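Local coordinates for protein methylaspartate ammonia-lyase (Citrobacter amalonaticus, PDB 1KKO) that catalyses the reversible, magnesium-dependent anti elimination of ammonia from L-threo-3-methylaspartate to give mesaconate, as a homodimer of the enolase superfamily, at residues D19-K24 with D37-G42; A70-S75 with T332-G337; A195-V200 with Y240-L245; P275-N280 with A306-N311; G79-F84 with L125-V130. One frame throughout, in Å; residues are numbered along the deposited sequence.

Interaction 1: residues D19-K24 with D37-G42; sequences DQQAIK and DPVTPG
Asp19 holds CG anti to its backbone N (chi1 -177°), beside the carbonyl carbon, and Thr40 sets OG1 anti to its carbonyl carbon (chi1 -64°); the two side chains slide past each other in opposite directions, carboxylate against hydroxyl. Asp19 is the N-cap of the short helix 20-24, and the same carboxylate also ties down the loop 37-42. Its OD1 takes the capping bond from Ala22 N at 3.1 Å. From the opposite face of the carboxylate plane, Thr40 OG1 donates to OD1 of Asp19 at 2.7 Å. The other oxygen works on the loop backbone. Asp19 OD2 accepts from Thr40 N at 2.9 Å in a nearly straight bond, with an N-H...O angle of 174°. Val39 N reaches Asp19 OD2 at 2.8 Å, also on the syn side but from the other face. Four donors thus grip one buried carboxylate and fix its rotation. They would be expected to stabilise its negative charge. The contact lies in the N-terminal domain, away from the active site, where it joins the helix after strand 3-18 to the loop before strand 47-59. Apolar contact is slight: Val39 CG2 lies against CG of Gln21 at 3.6 Å. A water completes the join, accepting from Gln21 N and donating to Thr40 OG1 at 2.8 Å.

Interaction 2: residues A70-S75 with T332-G337; sequences AAVQYS and TPDLGG
Ala71 and Pro333 bring their CA atoms to 5.8 Å where the extended start of loop 70-75 passes the 3-10 turn 332-335. The turn is closed by Leu335 N bonding to the carbonyl of Thr332. The direct contact is van der Waals. The ring of Pro333 faces the loop, with CB 3.7 Å from the carbonyl O of Ala70. Pro333 CG lies 4.1 Å from Val72 CG1. That methyl stands anti to the carbonyl carbon of Val72 (chi1 -54°) and also meets the end of Asp334. The two side chains cross at about a right angle, and CG1 of Val72 is 3.8 Å from Asp334 OD2. Asp334 OD1 is almost as near to Val72 CG1, at 3.9 Å, so the methyl sits beside both oxygens. Water supplies the polar link: one molecule accepts from Val72 N at 3.0 Å and donates to Asp334 OD1 at 2.7 Å. Asp334 OD2 instead forms a salt bridge with Arg80, so each oxygen of this buried carboxylate has a partner. Within the loop, Ser75 OG donates to the carbonyl O of Val72 at 2.7 Å. The contact joins the N-terminal domain to the barrel mouth beside the active site. Val72 touches the catalytic Lys331 and lies near the substrate-binding Thr360. Ala71 packs on strand 3-18 of the N-terminal domain, while Leu335 packs on helix 339-351 of the barrel.

Interaction 3: residues A195-V200 with Y240-L245; sequences ALINNV and YGTIGL
Leu196 and Tyr240 meet through a methyl and a phenol. Leu196 holds CG anti to its backbone N (chi1 -167°), and its CD1 lies 3.5 Å from Tyr240 CE1. The same methyl is 3.5 Å from Tyr240 OH, so it lies against the outer part of the ring. The two side chains cross obliquely. Nearer the base of the phenol, Asn198 CB approaches Tyr240 CD1 at 3.8 Å, and the carbonyl O of Ile197 lies at the ring edge, near its plane. Tyr240 OH is hydrogen-bonded to His194 NE2, and His194 is the residue assigned as transition-state stabiliser. Leu196 and Asn198 thus pack against a tyrosine that contacts an active-site histidine, consistent with a second-shell role in positioning it. Further along, Val200 CG2 comes to 4.0 Å from Thr242 CB as the two side chains slide past each other. It also lies 4.0 Å from Leu245 CD1. Thr242 sets OG1 between its backbone N and carbonyl carbon (chi1 56°), where the hydroxyl bonds to the carbonyl O of Val239. Thr242 CG2 is left against the backbone of the other loop, 3.9 Å from Asn198 C. The contact joins two neighbouring loops at the mouth of the barrel. One runs from strand 191-194 into helix 200-204, and the other from strand 234-238 into helix 242-246, where Ile243 packs against helix 251-260.

Interaction 4: residues P275-N280 with A306-N311; sequences PVDAGN and ADEWCN
Asp277 OD1 is gripped by two N-H groups, one from each side of its carboxylate plane. Trp309 NE1 donates to it across the contact at 2.9 Å, with an N-H...O angle of 152°. This bond comes from the syn side, and the oxygen lies almost exactly in the indole plane. From the opposite face, Gly279 N donates to Asp277 OD1 at 2.9 Å, which makes an Asx turn. The carboxylate and indole planes stand 55° apart, and the two side chains cross at about a right angle. CG of Asp277 is anti to its backbone N (chi1 -180°), beside the carbonyl carbon and so on the side of the following residues, where Gly279 N meets the carboxylate. Both segments are loops that follow barrel strands, one after strand 270-273 and the other after strand 303-306. They lie next to each other at the catalytic mouth of the TIM barrel. The second holds Asp307, one of the residues that bind the magnesium cofactor, which opens a type II beta turn running to Cys310. Trp309 is the third residue of that turn, and its indole reaches from the metal-binding loop to the neighbouring loop 275-280. The backbone of Gly279 and Asn280 lies over one indole face. Asn280 CA sits 4.0 Å from the centroid of the six-membered ring of Trp309, a CH-pi contact. The carbonyl O of Gly279 approaches Trp309 CZ2 at 3.1 Å. Asn280 OD1 caps helix 281-298 at Asp283 N.

Interaction 5: residues G79-F84 with L125-V130; sequences GRDPLF and LLHTAV
The imidazole of His127 is enclosed on both faces. Over one lies Asp81 CB, 3.7 Å from the ring centroid in a CH-pi contact. Over the opposite face comes the edge of Phe84, with CD1 above the middle of the imidazole. The two rings make an edge-to-face pair, centroids 5.3 Å apart and planes at 56°. At the rim, both nitrogens are used within the ring plane. His127 NE2 donates to the carbonyl O of Pro82 at 2.7 Å, while His127 ND1 accepts from Ala129 N at 2.9 Å. The second is a capping bond: His127 is the N-cap residue of helix 128-146. Phe84 carries a methyl on its own face: Ala129 CB lies 3.8 Å from its centroid. Val130 CG2 approaches the same ring at CE1, the two side chains crossing at about a right angle. Asp81 adds a second grip on the helix start. Its CG is anti to the carbonyl carbon (chi1 -78°), which turns the carboxylate group toward the helix start; Asp81 OD2 accepts from Thr128 N at 2.9 Å, on the anti side. A water donates to Asp81 OD2 and to the carbonyl O of Leu126. Another bridges Asp81 N and Thr128 OG1. The contact joins the loop before helix 86-101 to the start of helix 128-146, both in the N-terminal domain. With ND1 accepting and NE2 donating, the bonds are consistent with a neutral His127 protonated on NE2. The negative Asp81 sits at the positive end of the helix, where the helix dipole would be expected to favour its charge.

Overall arrangement
Interaction 2 is buried, near the centre of the chain, and joins the N-terminal domain to the barrel through apolar contact and water. Interactions 1 and 5 lie within the N-terminal domain, and both use an aspartate on a helix start; interaction 5 adds aromatic packing. Interactions 3 and 4 tie neighbouring loops of the barrel mouth together: the former meets by van der Waals contact alone, the latter is a surface contact with an indole N-H bond. They touch each other where Gly244 N probably bonds to Pro275 O. Interactions 2 and 5, with centres about 7 Å apart, share the Arg80 to Asp334 salt bridge. Tyr74 of interaction 2 packs on Gln20 of interaction 1 and on Tyr240 of interaction 3.

Interaction 1: residues D19-K24 with D37-G42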
# COMPACT_ATOMS: atom_id res chain seq x y z
N ASP A 19 -5.43 9.99 18.55
CA ASP A 19 -5.19 10.88 19.67
C ASP A 19 -4.35 10.10 20.67
O ASP A 19 -4.87 9.35 21.50
CB ASP A 19 -6.53 11.32 20.24
CG ASP A 19 -6.41 12.30 21.36
OD1 ASP A 19 -5.34 12.34 22.00
OD2 ASP A 19 -7.36 13.04 21.64
N GLN A 20 -3.02 10.22 20.56
CA GLN A 20 -2.09 9.44 21.36
C GLN A 20 -2.31 9.67 22.84
O GLN A 20 -2.20 8.73 23.63
CB GLN A 20 -0.64 9.79 21.01
CG GLN A 20 0.35 8.80 21.54
CD GLN A 20 1.76 9.14 21.16
OE1 GLN A 20 2.03 10.25 20.71
NE2 GLN A 20 2.67 8.20 21.34
N GLN A 21 -2.62 10.90 23.21
CA GLN A 21 -2.82 11.21 24.62
C GLN A 21 -4.02 10.46 25.15
O GLN A 21 -3.95 9.87 26.23
CB GLN A 21 -3.00 12.70 24.83
CG GLN A 21 -3.07 13.09 26.30
CD GLN A 21 -1.80 12.74 27.04
OE1 GLN A 21 -1.80 11.90 27.95
NE2 GLN A 21 -0.70 13.37 26.66
N ALA A 22 -5.12 10.47 24.40
CA ALA A 22 -6.35 9.80 24.85
C ALA A 22 -6.12 8.30 24.97
O ALA A 22 -6.65 7.65 25.88
CB ALA A 22 -7.49 10.09 23.92
N ILE A 23 -5.33 7.74 24.06
CA ILE A 23 -5.01 6.33 24.11
C ILE A 23 -4.13 6.03 25.33
O ILE A 23 -4.37 5.04 26.05
CB ILE A 23 -4.37 5.87 22.79
CG1 ILE A 23 -5.40 6.01 21.66
CG2 ILE A 23 -3.88 4.44 22.88
CD1 ILE A 23 -4.82 5.94 20.29
N LYS A 24 -3.13 6.88 25.57
CA LYS A 24 -2.26 6.72 26.74
C LYS A 24 -3.08 6.83 28.02
O LYS A 24 -2.76 6.18 29.02
CB LYS A 24 -1.20 7.81 26.78
CG LYS A 24 -0.11 7.65 25.76
CD LYS A 24 0.92 8.75 25.90
CE LYS A 24 1.93 8.42 26.98
NZ LYS A 24 3.08 9.37 26.97
N ASP A 37 -13.97 10.23 24.87
CA ASP A 37 -13.74 11.48 24.17
C ASP A 37 -12.26 11.71 23.92
O ASP A 37 -11.41 11.26 24.69
CB ASP A 37 -14.27 12.65 25.01
CG ASP A 37 -15.77 12.59 25.22
OD1 ASP A 37 -16.49 12.07 24.34
OD2 ASP A 37 -16.31 13.05 26.24
N PRO A 38 -11.93 12.40 22.84
CA PRO A 38 -10.54 12.77 22.58
C PRO A 38 -10.19 13.93 23.49
O PRO A 38 -11.10 14.57 24.03
CB PRO A 38 -10.56 13.21 21.11
CG PRO A 38 -11.92 13.69 20.89
CD PRO A 38 -12.83 12.89 21.78
N VAL A 39 -8.89 14.18 23.66
CA VAL A 39 -8.41 15.30 24.48
C VAL A 39 -7.47 16.23 23.70
O VAL A 39 -7.29 17.39 24.07
CB VAL A 39 -7.69 14.82 25.76
CG1 VAL A 39 -8.65 14.06 26.66
CG2 VAL A 39 -6.45 13.98 25.43
N THR A 40 -6.89 15.74 22.61
CA THR A 40 -5.94 16.52 21.83
C THR A 40 -6.67 17.48 20.90
O THR A 40 -7.62 17.11 20.22
CB THR A 40 -5.04 15.58 21.03
OG1 THR A 40 -4.25 14.79 21.93
CG2 THR A 40 -4.01 16.37 20.20
N PRO A 41 -6.23 18.74 20.89
CA PRO A 41 -6.88 19.76 20.07
C PRO A 41 -6.97 19.34 18.61
O PRO A 41 -6.01 18.79 18.07
CB PRO A 41 -5.97 20.99 20.20
CG PRO A 41 -5.01 20.70 21.30
CD PRO A 41 -5.06 19.26 21.62
N GLY A 42 -8.13 19.58 18.00
CA GLY A 42 -8.36 19.24 16.61
C GLY A 42 -9.13 17.94 16.46
O GLY A 42 -9.95 17.79 15.56
O HOH W 1 -2.01 13.29 21.29

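Interaction 2: residues A70-S75 with T332-G337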
# COMPACT_ATOMS: atom_id res chain seq x y z
N ALA A 70 0.58 15.22 3.80
CA ALA A 70 0.24 14.16 4.74
C ALA A 70 0.90 14.46 6.06
O ALA A 70 1.92 15.16 6.11
CB ALA A 70 0.70 12.81 4.22
N ALA A 71 0.33 13.91 7.13
CA ALA A 71 0.79 14.14 8.48
C ALA A 71 0.85 12.83 9.24
O ALA A 71 0.18 11.85 8.87
CB ALA A 71 -0.11 15.11 9.17
N VAL A 72 1.61 12.81 10.33
CA VAL A 72 1.80 11.57 11.06
C VAL A 72 0.57 11.10 11.81
O VAL A 72 -0.36 11.86 12.09
CB VAL A 72 3.00 11.67 12.04
CG1 VAL A 72 4.27 12.11 11.31
CG2 VAL A 72 2.70 12.57 13.18
N GLN A 73 0.57 9.81 12.13
CA GLN A 73 -0.51 9.18 12.86
C GLN A 73 -0.80 9.94 14.15
O GLN A 73 -1.94 10.30 14.43
CB GLN A 73 -0.13 7.74 13.17
CG GLN A 73 -1.12 6.99 14.09
CD GLN A 73 -0.77 5.52 14.32
OE1 GLN A 73 -1.59 4.75 14.84
NE2 GLN A 73 0.43 5.13 13.95
N TYR A 74 0.23 10.16 14.95
CA TYR A 74 0.06 10.83 16.24
C TYR A 74 0.24 12.34 16.07
O TYR A 74 1.12 12.96 16.67
CB TYR A 74 1.01 10.22 17.28
CG TYR A 74 0.79 8.72 17.47
CD1 TYR A 74 -0.45 8.22 17.81
CD2 TYR A 74 1.82 7.81 17.27
CE1 TYR A 74 -0.65 6.85 17.98
CE2 TYR A 74 1.63 6.46 17.43
CZ TYR A 74 0.39 5.98 17.78
OH TYR A 74 0.21 4.61 17.92
N SER A 75 -0.62 12.94 15.25
CA SER A 75 -0.58 14.36 14.98
C SER A 75 -0.99 15.15 16.22
O SER A 75 -1.80 14.69 17.03
CB SER A 75 -1.50 14.72 13.81
OG SER A 75 -0.89 14.45 12.55
N THR A 332 9.89 12.16 8.44
CA THR A 332 9.84 13.07 7.31
C THR A 332 8.71 14.10 7.25
O THR A 332 9.00 15.24 7.00
CB THR A 332 9.98 12.31 5.97
OG1 THR A 332 8.89 11.40 5.78
CG2 THR A 332 11.27 11.48 5.91
N PRO A 333 7.43 13.77 7.49
CA PRO A 333 6.41 14.81 7.34
C PRO A 333 6.61 15.97 8.32
O PRO A 333 6.23 17.09 8.04
CB PRO A 333 5.09 14.07 7.61
CG PRO A 333 5.41 12.64 7.41
CD PRO A 333 6.83 12.48 7.89
N ASP A 334 7.20 15.67 9.46
CA ASP A 334 7.38 16.69 10.49
C ASP A 334 8.45 17.73 10.16
O ASP A 334 8.53 18.75 10.84
CB ASP A 334 7.73 16.03 11.81
CG ASP A 334 6.58 15.28 12.43
OD1 ASP A 334 5.40 15.71 12.27
OD2 ASP A 334 6.80 14.25 13.10
N LEU A 335 9.25 17.48 9.14
CA LEU A 335 10.28 18.43 8.75
C LEU A 335 9.75 19.48 7.78
O LEU A 335 10.46 20.40 7.44
CB LEU A 335 11.48 17.73 8.12
CG LEU A 335 12.43 17.11 9.13
CD1 LEU A 335 11.97 15.74 9.58
CD2 LEU A 335 13.84 17.06 8.58
N GLY A 336 8.50 19.36 7.34
CA GLY A 336 7.97 20.32 6.38
C GLY A 336 8.53 20.04 4.99
O GLY A 336 8.37 18.96 4.46
N GLY A 337 9.18 21.01 4.37
CA GLY A 337 9.70 20.80 3.04
C GLY A 337 10.76 19.71 3.04
O GLY A 337 11.62 19.65 3.93
O HOH W 2 2.99 17.03 8.68
O HOH W 3 3.08 15.39 10.84

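Interaction 3: residues A195-V200 with Y240-L245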
# COMPACT_ATOMS: atom_id res chain seq x y z
N ALA A 195 7.61 -3.39 16.45
CA ALA A 195 6.89 -4.11 17.51
C ALA A 195 5.96 -3.31 18.39
O ALA A 195 5.31 -3.89 19.27
CB ALA A 195 7.87 -4.92 18.35
N LEU A 196 5.89 -2.00 18.19
CA LEU A 196 4.94 -1.13 18.88
C LEU A 196 4.82 -1.49 20.36
O LEU A 196 3.75 -1.83 20.86
CB LEU A 196 3.57 -1.21 18.19
CG LEU A 196 2.54 -0.15 18.57
CD1 LEU A 196 3.01 1.25 18.29
CD2 LEU A 196 1.26 -0.43 17.82
N ILE A 197 5.95 -1.41 21.06
CA ILE A 197 5.97 -1.72 22.49
C ILE A 197 5.56 -0.44 23.20
O ILE A 197 6.38 0.35 23.63
CB ILE A 197 7.38 -2.21 22.89
CG1 ILE A 197 7.76 -3.46 22.08
CG2 ILE A 197 7.47 -2.46 24.38
CD1 ILE A 197 6.92 -4.68 22.37
N ASN A 198 4.25 -0.23 23.32
CA ASN A 198 3.74 1.04 23.80
C ASN A 198 2.90 0.96 25.09
O ASN A 198 2.19 1.91 25.41
CB ASN A 198 2.93 1.74 22.69
CG ASN A 198 1.67 0.97 22.33
OD1 ASN A 198 1.40 -0.08 22.89
ND2 ASN A 198 0.91 1.50 21.38
N ASN A 199 3.00 -0.18 25.77
CA ASN A 199 2.30 -0.46 27.03
C ASN A 199 3.27 -1.09 28.00
O ASN A 199 3.97 -2.02 27.64
CB ASN A 199 1.10 -1.41 26.83
CG ASN A 199 0.38 -1.72 28.12
OD1 ASN A 199 0.78 -2.61 28.88
ND2 ASN A 199 -0.67 -0.96 28.40
N VAL A 200 3.27 -0.62 29.24
CA VAL A 200 4.14 -1.21 30.25
C VAL A 200 3.71 -2.61 30.70
O VAL A 200 4.49 -3.55 30.64
CB VAL A 200 4.25 -0.31 31.49
CG1 VAL A 200 4.97 -1.05 32.60
CG2 VAL A 200 4.98 0.98 31.16
N TYR A 240 8.41 3.59 22.94
CA TYR A 240 7.50 4.67 23.32
C TYR A 240 7.65 5.15 24.75
O TYR A 240 6.66 5.42 25.43
CB TYR A 240 6.05 4.23 23.06
CG TYR A 240 5.80 4.14 21.58
CD1 TYR A 240 6.08 2.97 20.90
CD2 TYR A 240 5.36 5.23 20.86
CE1 TYR A 240 5.90 2.87 19.54
CE2 TYR A 240 5.16 5.15 19.49
CZ TYR A 240 5.44 3.97 18.85
OH TYR A 240 5.26 3.87 17.48
N GLY A 241 8.90 5.30 25.18
CA GLY A 241 9.21 5.83 26.49
C GLY A 241 8.95 4.89 27.65
O GLY A 241 9.16 5.28 28.81
N THR A 242 8.52 3.66 27.38
CA THR A 242 8.10 2.78 28.48
C THR A 242 9.24 2.34 29.39
O THR A 242 9.01 2.10 30.57
CB THR A 242 7.31 1.56 27.98
OG1 THR A 242 8.09 0.85 27.01
CG2 THR A 242 6.02 1.98 27.28
N ILE A 243 10.45 2.24 28.87
CA ILE A 243 11.59 1.84 29.70
C ILE A 243 11.82 2.89 30.80
O ILE A 243 12.04 2.53 31.96
CB ILE A 243 12.84 1.58 28.84
CG1 ILE A 243 12.62 0.32 28.00
CG2 ILE A 243 14.09 1.41 29.71
CD1 ILE A 243 13.70 0.03 26.96
N GLY A 244 11.73 4.16 30.46
CA GLY A 244 11.86 5.22 31.45
C GLY A 244 10.83 5.10 32.56
O GLY A 244 11.12 5.35 33.73
N LEU A 245 9.61 4.70 32.19
CA LEU A 245 8.54 4.58 33.16
C LEU A 245 8.78 3.52 34.22
O LEU A 245 8.42 3.73 35.38
CB LEU A 245 7.21 4.30 32.47
CG LEU A 245 6.64 5.40 31.58
CD1 LEU A 245 5.36 4.93 30.96
CD2 LEU A 245 6.43 6.69 32.34

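Interaction 4: residues P275-N280 with A306-N311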
# COMPACT_ATOMS: atom_id res chain seq x y z
N PRO A 275 13.63 5.16 24.18
CA PRO A 275 13.67 4.49 25.48
C PRO A 275 12.95 5.26 26.60
O PRO A 275 12.36 4.62 27.48
CB PRO A 275 15.17 4.38 25.77
CG PRO A 275 15.79 5.43 24.95
CD PRO A 275 14.99 5.44 23.67
N VAL A 276 13.00 6.58 26.54
CA VAL A 276 12.37 7.43 27.54
C VAL A 276 11.68 8.58 26.84
O VAL A 276 11.99 8.89 25.69
CB VAL A 276 13.44 8.02 28.49
CG1 VAL A 276 14.20 6.92 29.17
CG2 VAL A 276 14.37 8.93 27.71
N ASP A 277 10.71 9.19 27.51
CA ASP A 277 10.06 10.39 27.01
C ASP A 277 10.05 11.41 28.15
O ASP A 277 9.20 11.35 29.05
CB ASP A 277 8.65 10.12 26.53
CG ASP A 277 7.96 11.36 26.01
OD1 ASP A 277 8.53 12.47 26.10
OD2 ASP A 277 6.83 11.33 25.49
N ALA A 278 11.00 12.34 28.11
CA ALA A 278 11.15 13.35 29.15
C ALA A 278 10.14 14.49 29.05
O ALA A 278 10.12 15.37 29.91
CB ALA A 278 12.56 13.91 29.13
N GLY A 279 9.32 14.50 28.00
CA GLY A 279 8.23 15.47 27.90
C GLY A 279 8.54 16.82 27.30
O GLY A 279 7.65 17.66 27.15
N ASN A 280 9.79 17.05 26.98
CA ASN A 280 10.19 18.28 26.32
C ASN A 280 11.55 18.05 25.71
O ASN A 280 12.26 17.13 26.10
CB ASN A 280 10.21 19.48 27.28
CG ASN A 280 11.20 19.31 28.39
OD1 ASN A 280 12.40 19.43 28.18
ND2 ASN A 280 10.71 19.04 29.59
N ALA A 306 16.73 8.42 18.90
CA ALA A 306 15.87 9.52 19.30
C ALA A 306 14.68 9.59 18.36
O ALA A 306 14.77 9.29 17.18
CB ALA A 306 16.61 10.81 19.26
N ASP A 307 13.55 10.03 18.90
CA ASP A 307 12.35 10.18 18.10
C ASP A 307 11.51 11.31 18.69
O ASP A 307 11.47 12.41 18.14
CB ASP A 307 11.60 8.86 18.06
CG ASP A 307 10.29 8.94 17.32
OD1 ASP A 307 10.11 9.83 16.47
OD2 ASP A 307 9.38 8.11 17.53
N GLU A 308 10.86 11.05 19.82
CA GLU A 308 10.04 12.07 20.48
C GLU A 308 10.86 13.34 20.74
O GLU A 308 11.98 13.28 21.23
CB GLU A 308 9.50 11.55 21.82
CG GLU A 308 8.72 10.24 21.78
CD GLU A 308 9.57 8.99 21.97
OE1 GLU A 308 10.79 9.01 21.68
OE2 GLU A 308 9.00 7.96 22.42
N TRP A 309 10.25 14.48 20.42
CA TRP A 309 10.80 15.82 20.62
C TRP A 309 11.89 16.17 19.62
O TRP A 309 12.47 17.26 19.70
CB TRP A 309 11.26 16.04 22.07
CG TRP A 309 10.10 15.78 22.98
CD1 TRP A 309 9.93 14.70 23.77
CD2 TRP A 309 8.92 16.57 23.11
NE1 TRP A 309 8.72 14.78 24.42
CE2 TRP A 309 8.08 15.92 24.04
CE3 TRP A 309 8.50 17.78 22.57
CZ2 TRP A 309 6.84 16.43 24.40
CZ3 TRP A 309 7.26 18.29 22.95
CH2 TRP A 309 6.46 17.61 23.85
N CYS A 310 12.15 15.28 18.66
CA CYS A 310 13.13 15.52 17.61
C CYS A 310 12.35 15.58 16.30
O CYS A 310 12.26 14.60 15.58
CB CYS A 310 14.16 14.40 17.60
SG CYS A 310 15.53 14.74 16.49
N ASN A 311 11.77 16.75 16.02
CA ASN A 311 10.84 16.90 14.90
C ASN A 311 11.39 17.62 13.69
O ASN A 311 11.32 17.10 12.57
CB ASN A 311 9.59 17.67 15.37
CG ASN A 311 8.89 17.01 16.51
OD1 ASN A 311 8.72 15.78 16.54
ND2 ASN A 311 8.41 17.82 17.45

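Interaction 5: residues G79-F84 with L125-V130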
# COMPACT_ATOMS: atom_id res chain seq x y z
N GLY A 79 4.85 18.12 20.11
CA GLY A 79 5.27 19.34 19.45
C GLY A 79 4.94 19.41 17.98
O GLY A 79 5.24 20.41 17.33
N ARG A 80 4.30 18.37 17.46
CA ARG A 80 3.97 18.32 16.04
C ARG A 80 2.78 19.20 15.71
O ARG A 80 1.99 19.59 16.57
CB ARG A 80 3.64 16.91 15.61
CG ARG A 80 4.75 15.96 15.70
CD ARG A 80 4.32 14.57 15.30
NE ARG A 80 5.44 13.68 15.46
CZ ARG A 80 5.53 12.74 16.38
NH1 ARG A 80 6.64 12.02 16.46
NH2 ARG A 80 4.51 12.47 17.20
N ASP A 81 2.63 19.49 14.42
CA ASP A 81 1.49 20.25 13.96
C ASP A 81 0.24 19.40 14.14
O ASP A 81 0.32 18.19 14.31
CB ASP A 81 1.69 20.63 12.51
CG ASP A 81 2.63 21.80 12.32
OD1 ASP A 81 3.30 22.24 13.29
OD2 ASP A 81 2.77 22.34 11.22
N PRO A 82 -0.92 20.04 14.09
CA PRO A 82 -2.20 19.35 14.33
C PRO A 82 -2.60 18.32 13.28
O PRO A 82 -2.00 18.30 12.22
CB PRO A 82 -3.22 20.51 14.31
CG PRO A 82 -2.44 21.73 14.43
CD PRO A 82 -1.10 21.48 13.86
N LEU A 83 -3.61 17.49 13.54
CA LEU A 83 -4.06 16.56 12.50
C LEU A 83 -4.50 17.39 11.29
O LEU A 83 -4.89 18.55 11.41
CB LEU A 83 -5.14 15.60 12.97
CG LEU A 83 -6.59 16.12 13.09
CD1 LEU A 83 -7.44 14.99 13.64
CD2 LEU A 83 -6.70 17.34 13.97
N PHE A 84 -4.45 16.74 10.15
CA PHE A 84 -4.57 17.39 8.86
C PHE A 84 -5.76 16.86 8.10
O PHE A 84 -5.74 15.73 7.59
CB PHE A 84 -3.27 17.11 8.09
CG PHE A 84 -3.20 17.73 6.74
CD1 PHE A 84 -2.93 19.09 6.61
CD2 PHE A 84 -3.38 16.98 5.60
CE1 PHE A 84 -2.87 19.67 5.35
CE2 PHE A 84 -3.32 17.56 4.36
CZ PHE A 84 -3.06 18.90 4.24
N LEU A 125 3.20 29.87 9.81
CA LEU A 125 3.89 29.07 8.81
C LEU A 125 2.88 28.06 8.32
O LEU A 125 1.98 27.65 9.06
CB LEU A 125 5.08 28.27 9.37
CG LEU A 125 6.44 28.94 9.57
CD1 LEU A 125 7.39 27.90 10.15
CD2 LEU A 125 7.01 29.54 8.29
N LEU A 126 3.04 27.65 7.08
CA LEU A 126 2.20 26.60 6.57
C LEU A 126 2.38 25.34 7.41
O LEU A 126 3.48 25.04 7.89
CB LEU A 126 2.58 26.29 5.14
CG LEU A 126 2.27 27.36 4.10
CD1 LEU A 126 2.83 26.95 2.76
CD2 LEU A 126 0.77 27.62 4.00
N HIS A 127 1.29 24.61 7.56
CA HIS A 127 1.32 23.33 8.25
C HIS A 127 2.45 22.50 7.63
O HIS A 127 2.67 22.53 6.42
CB HIS A 127 -0.03 22.65 8.04
CG HIS A 127 -0.26 21.45 8.89
ND1 HIS A 127 0.45 20.27 8.76
CD2 HIS A 127 -1.16 21.23 9.88
CE1 HIS A 127 -0.01 19.38 9.62
NE2 HIS A 127 -0.99 19.95 10.32
N THR A 128 3.17 21.73 8.45
CA THR A 128 4.23 20.89 7.92
C THR A 128 3.74 19.98 6.80
O THR A 128 4.49 19.72 5.88
CB THR A 128 4.90 20.03 9.02
OG1 THR A 128 3.89 19.37 9.80
CG2 THR A 128 5.72 20.89 9.96
N ALA A 129 2.51 19.49 6.89
CA ALA A 129 1.97 18.59 5.86
C ALA A 129 1.86 19.28 4.52
O ALA A 129 2.03 18.64 3.50
CB ALA A 129 0.62 18.06 6.28
N VAL A 130 1.50 20.56 4.52
CA VAL A 130 1.40 21.33 3.29
C VAL A 130 2.79 21.54 2.70
O VAL A 130 3.01 21.35 1.51
CB VAL A 130 0.69 22.66 3.54
CG1 VAL A 130 0.75 23.55 2.28
CG2 VAL A 130 -0.74 22.41 3.96
O HOH W 4 4.10 24.65 10.64
O HOH W 5 4.58 18.36 12.42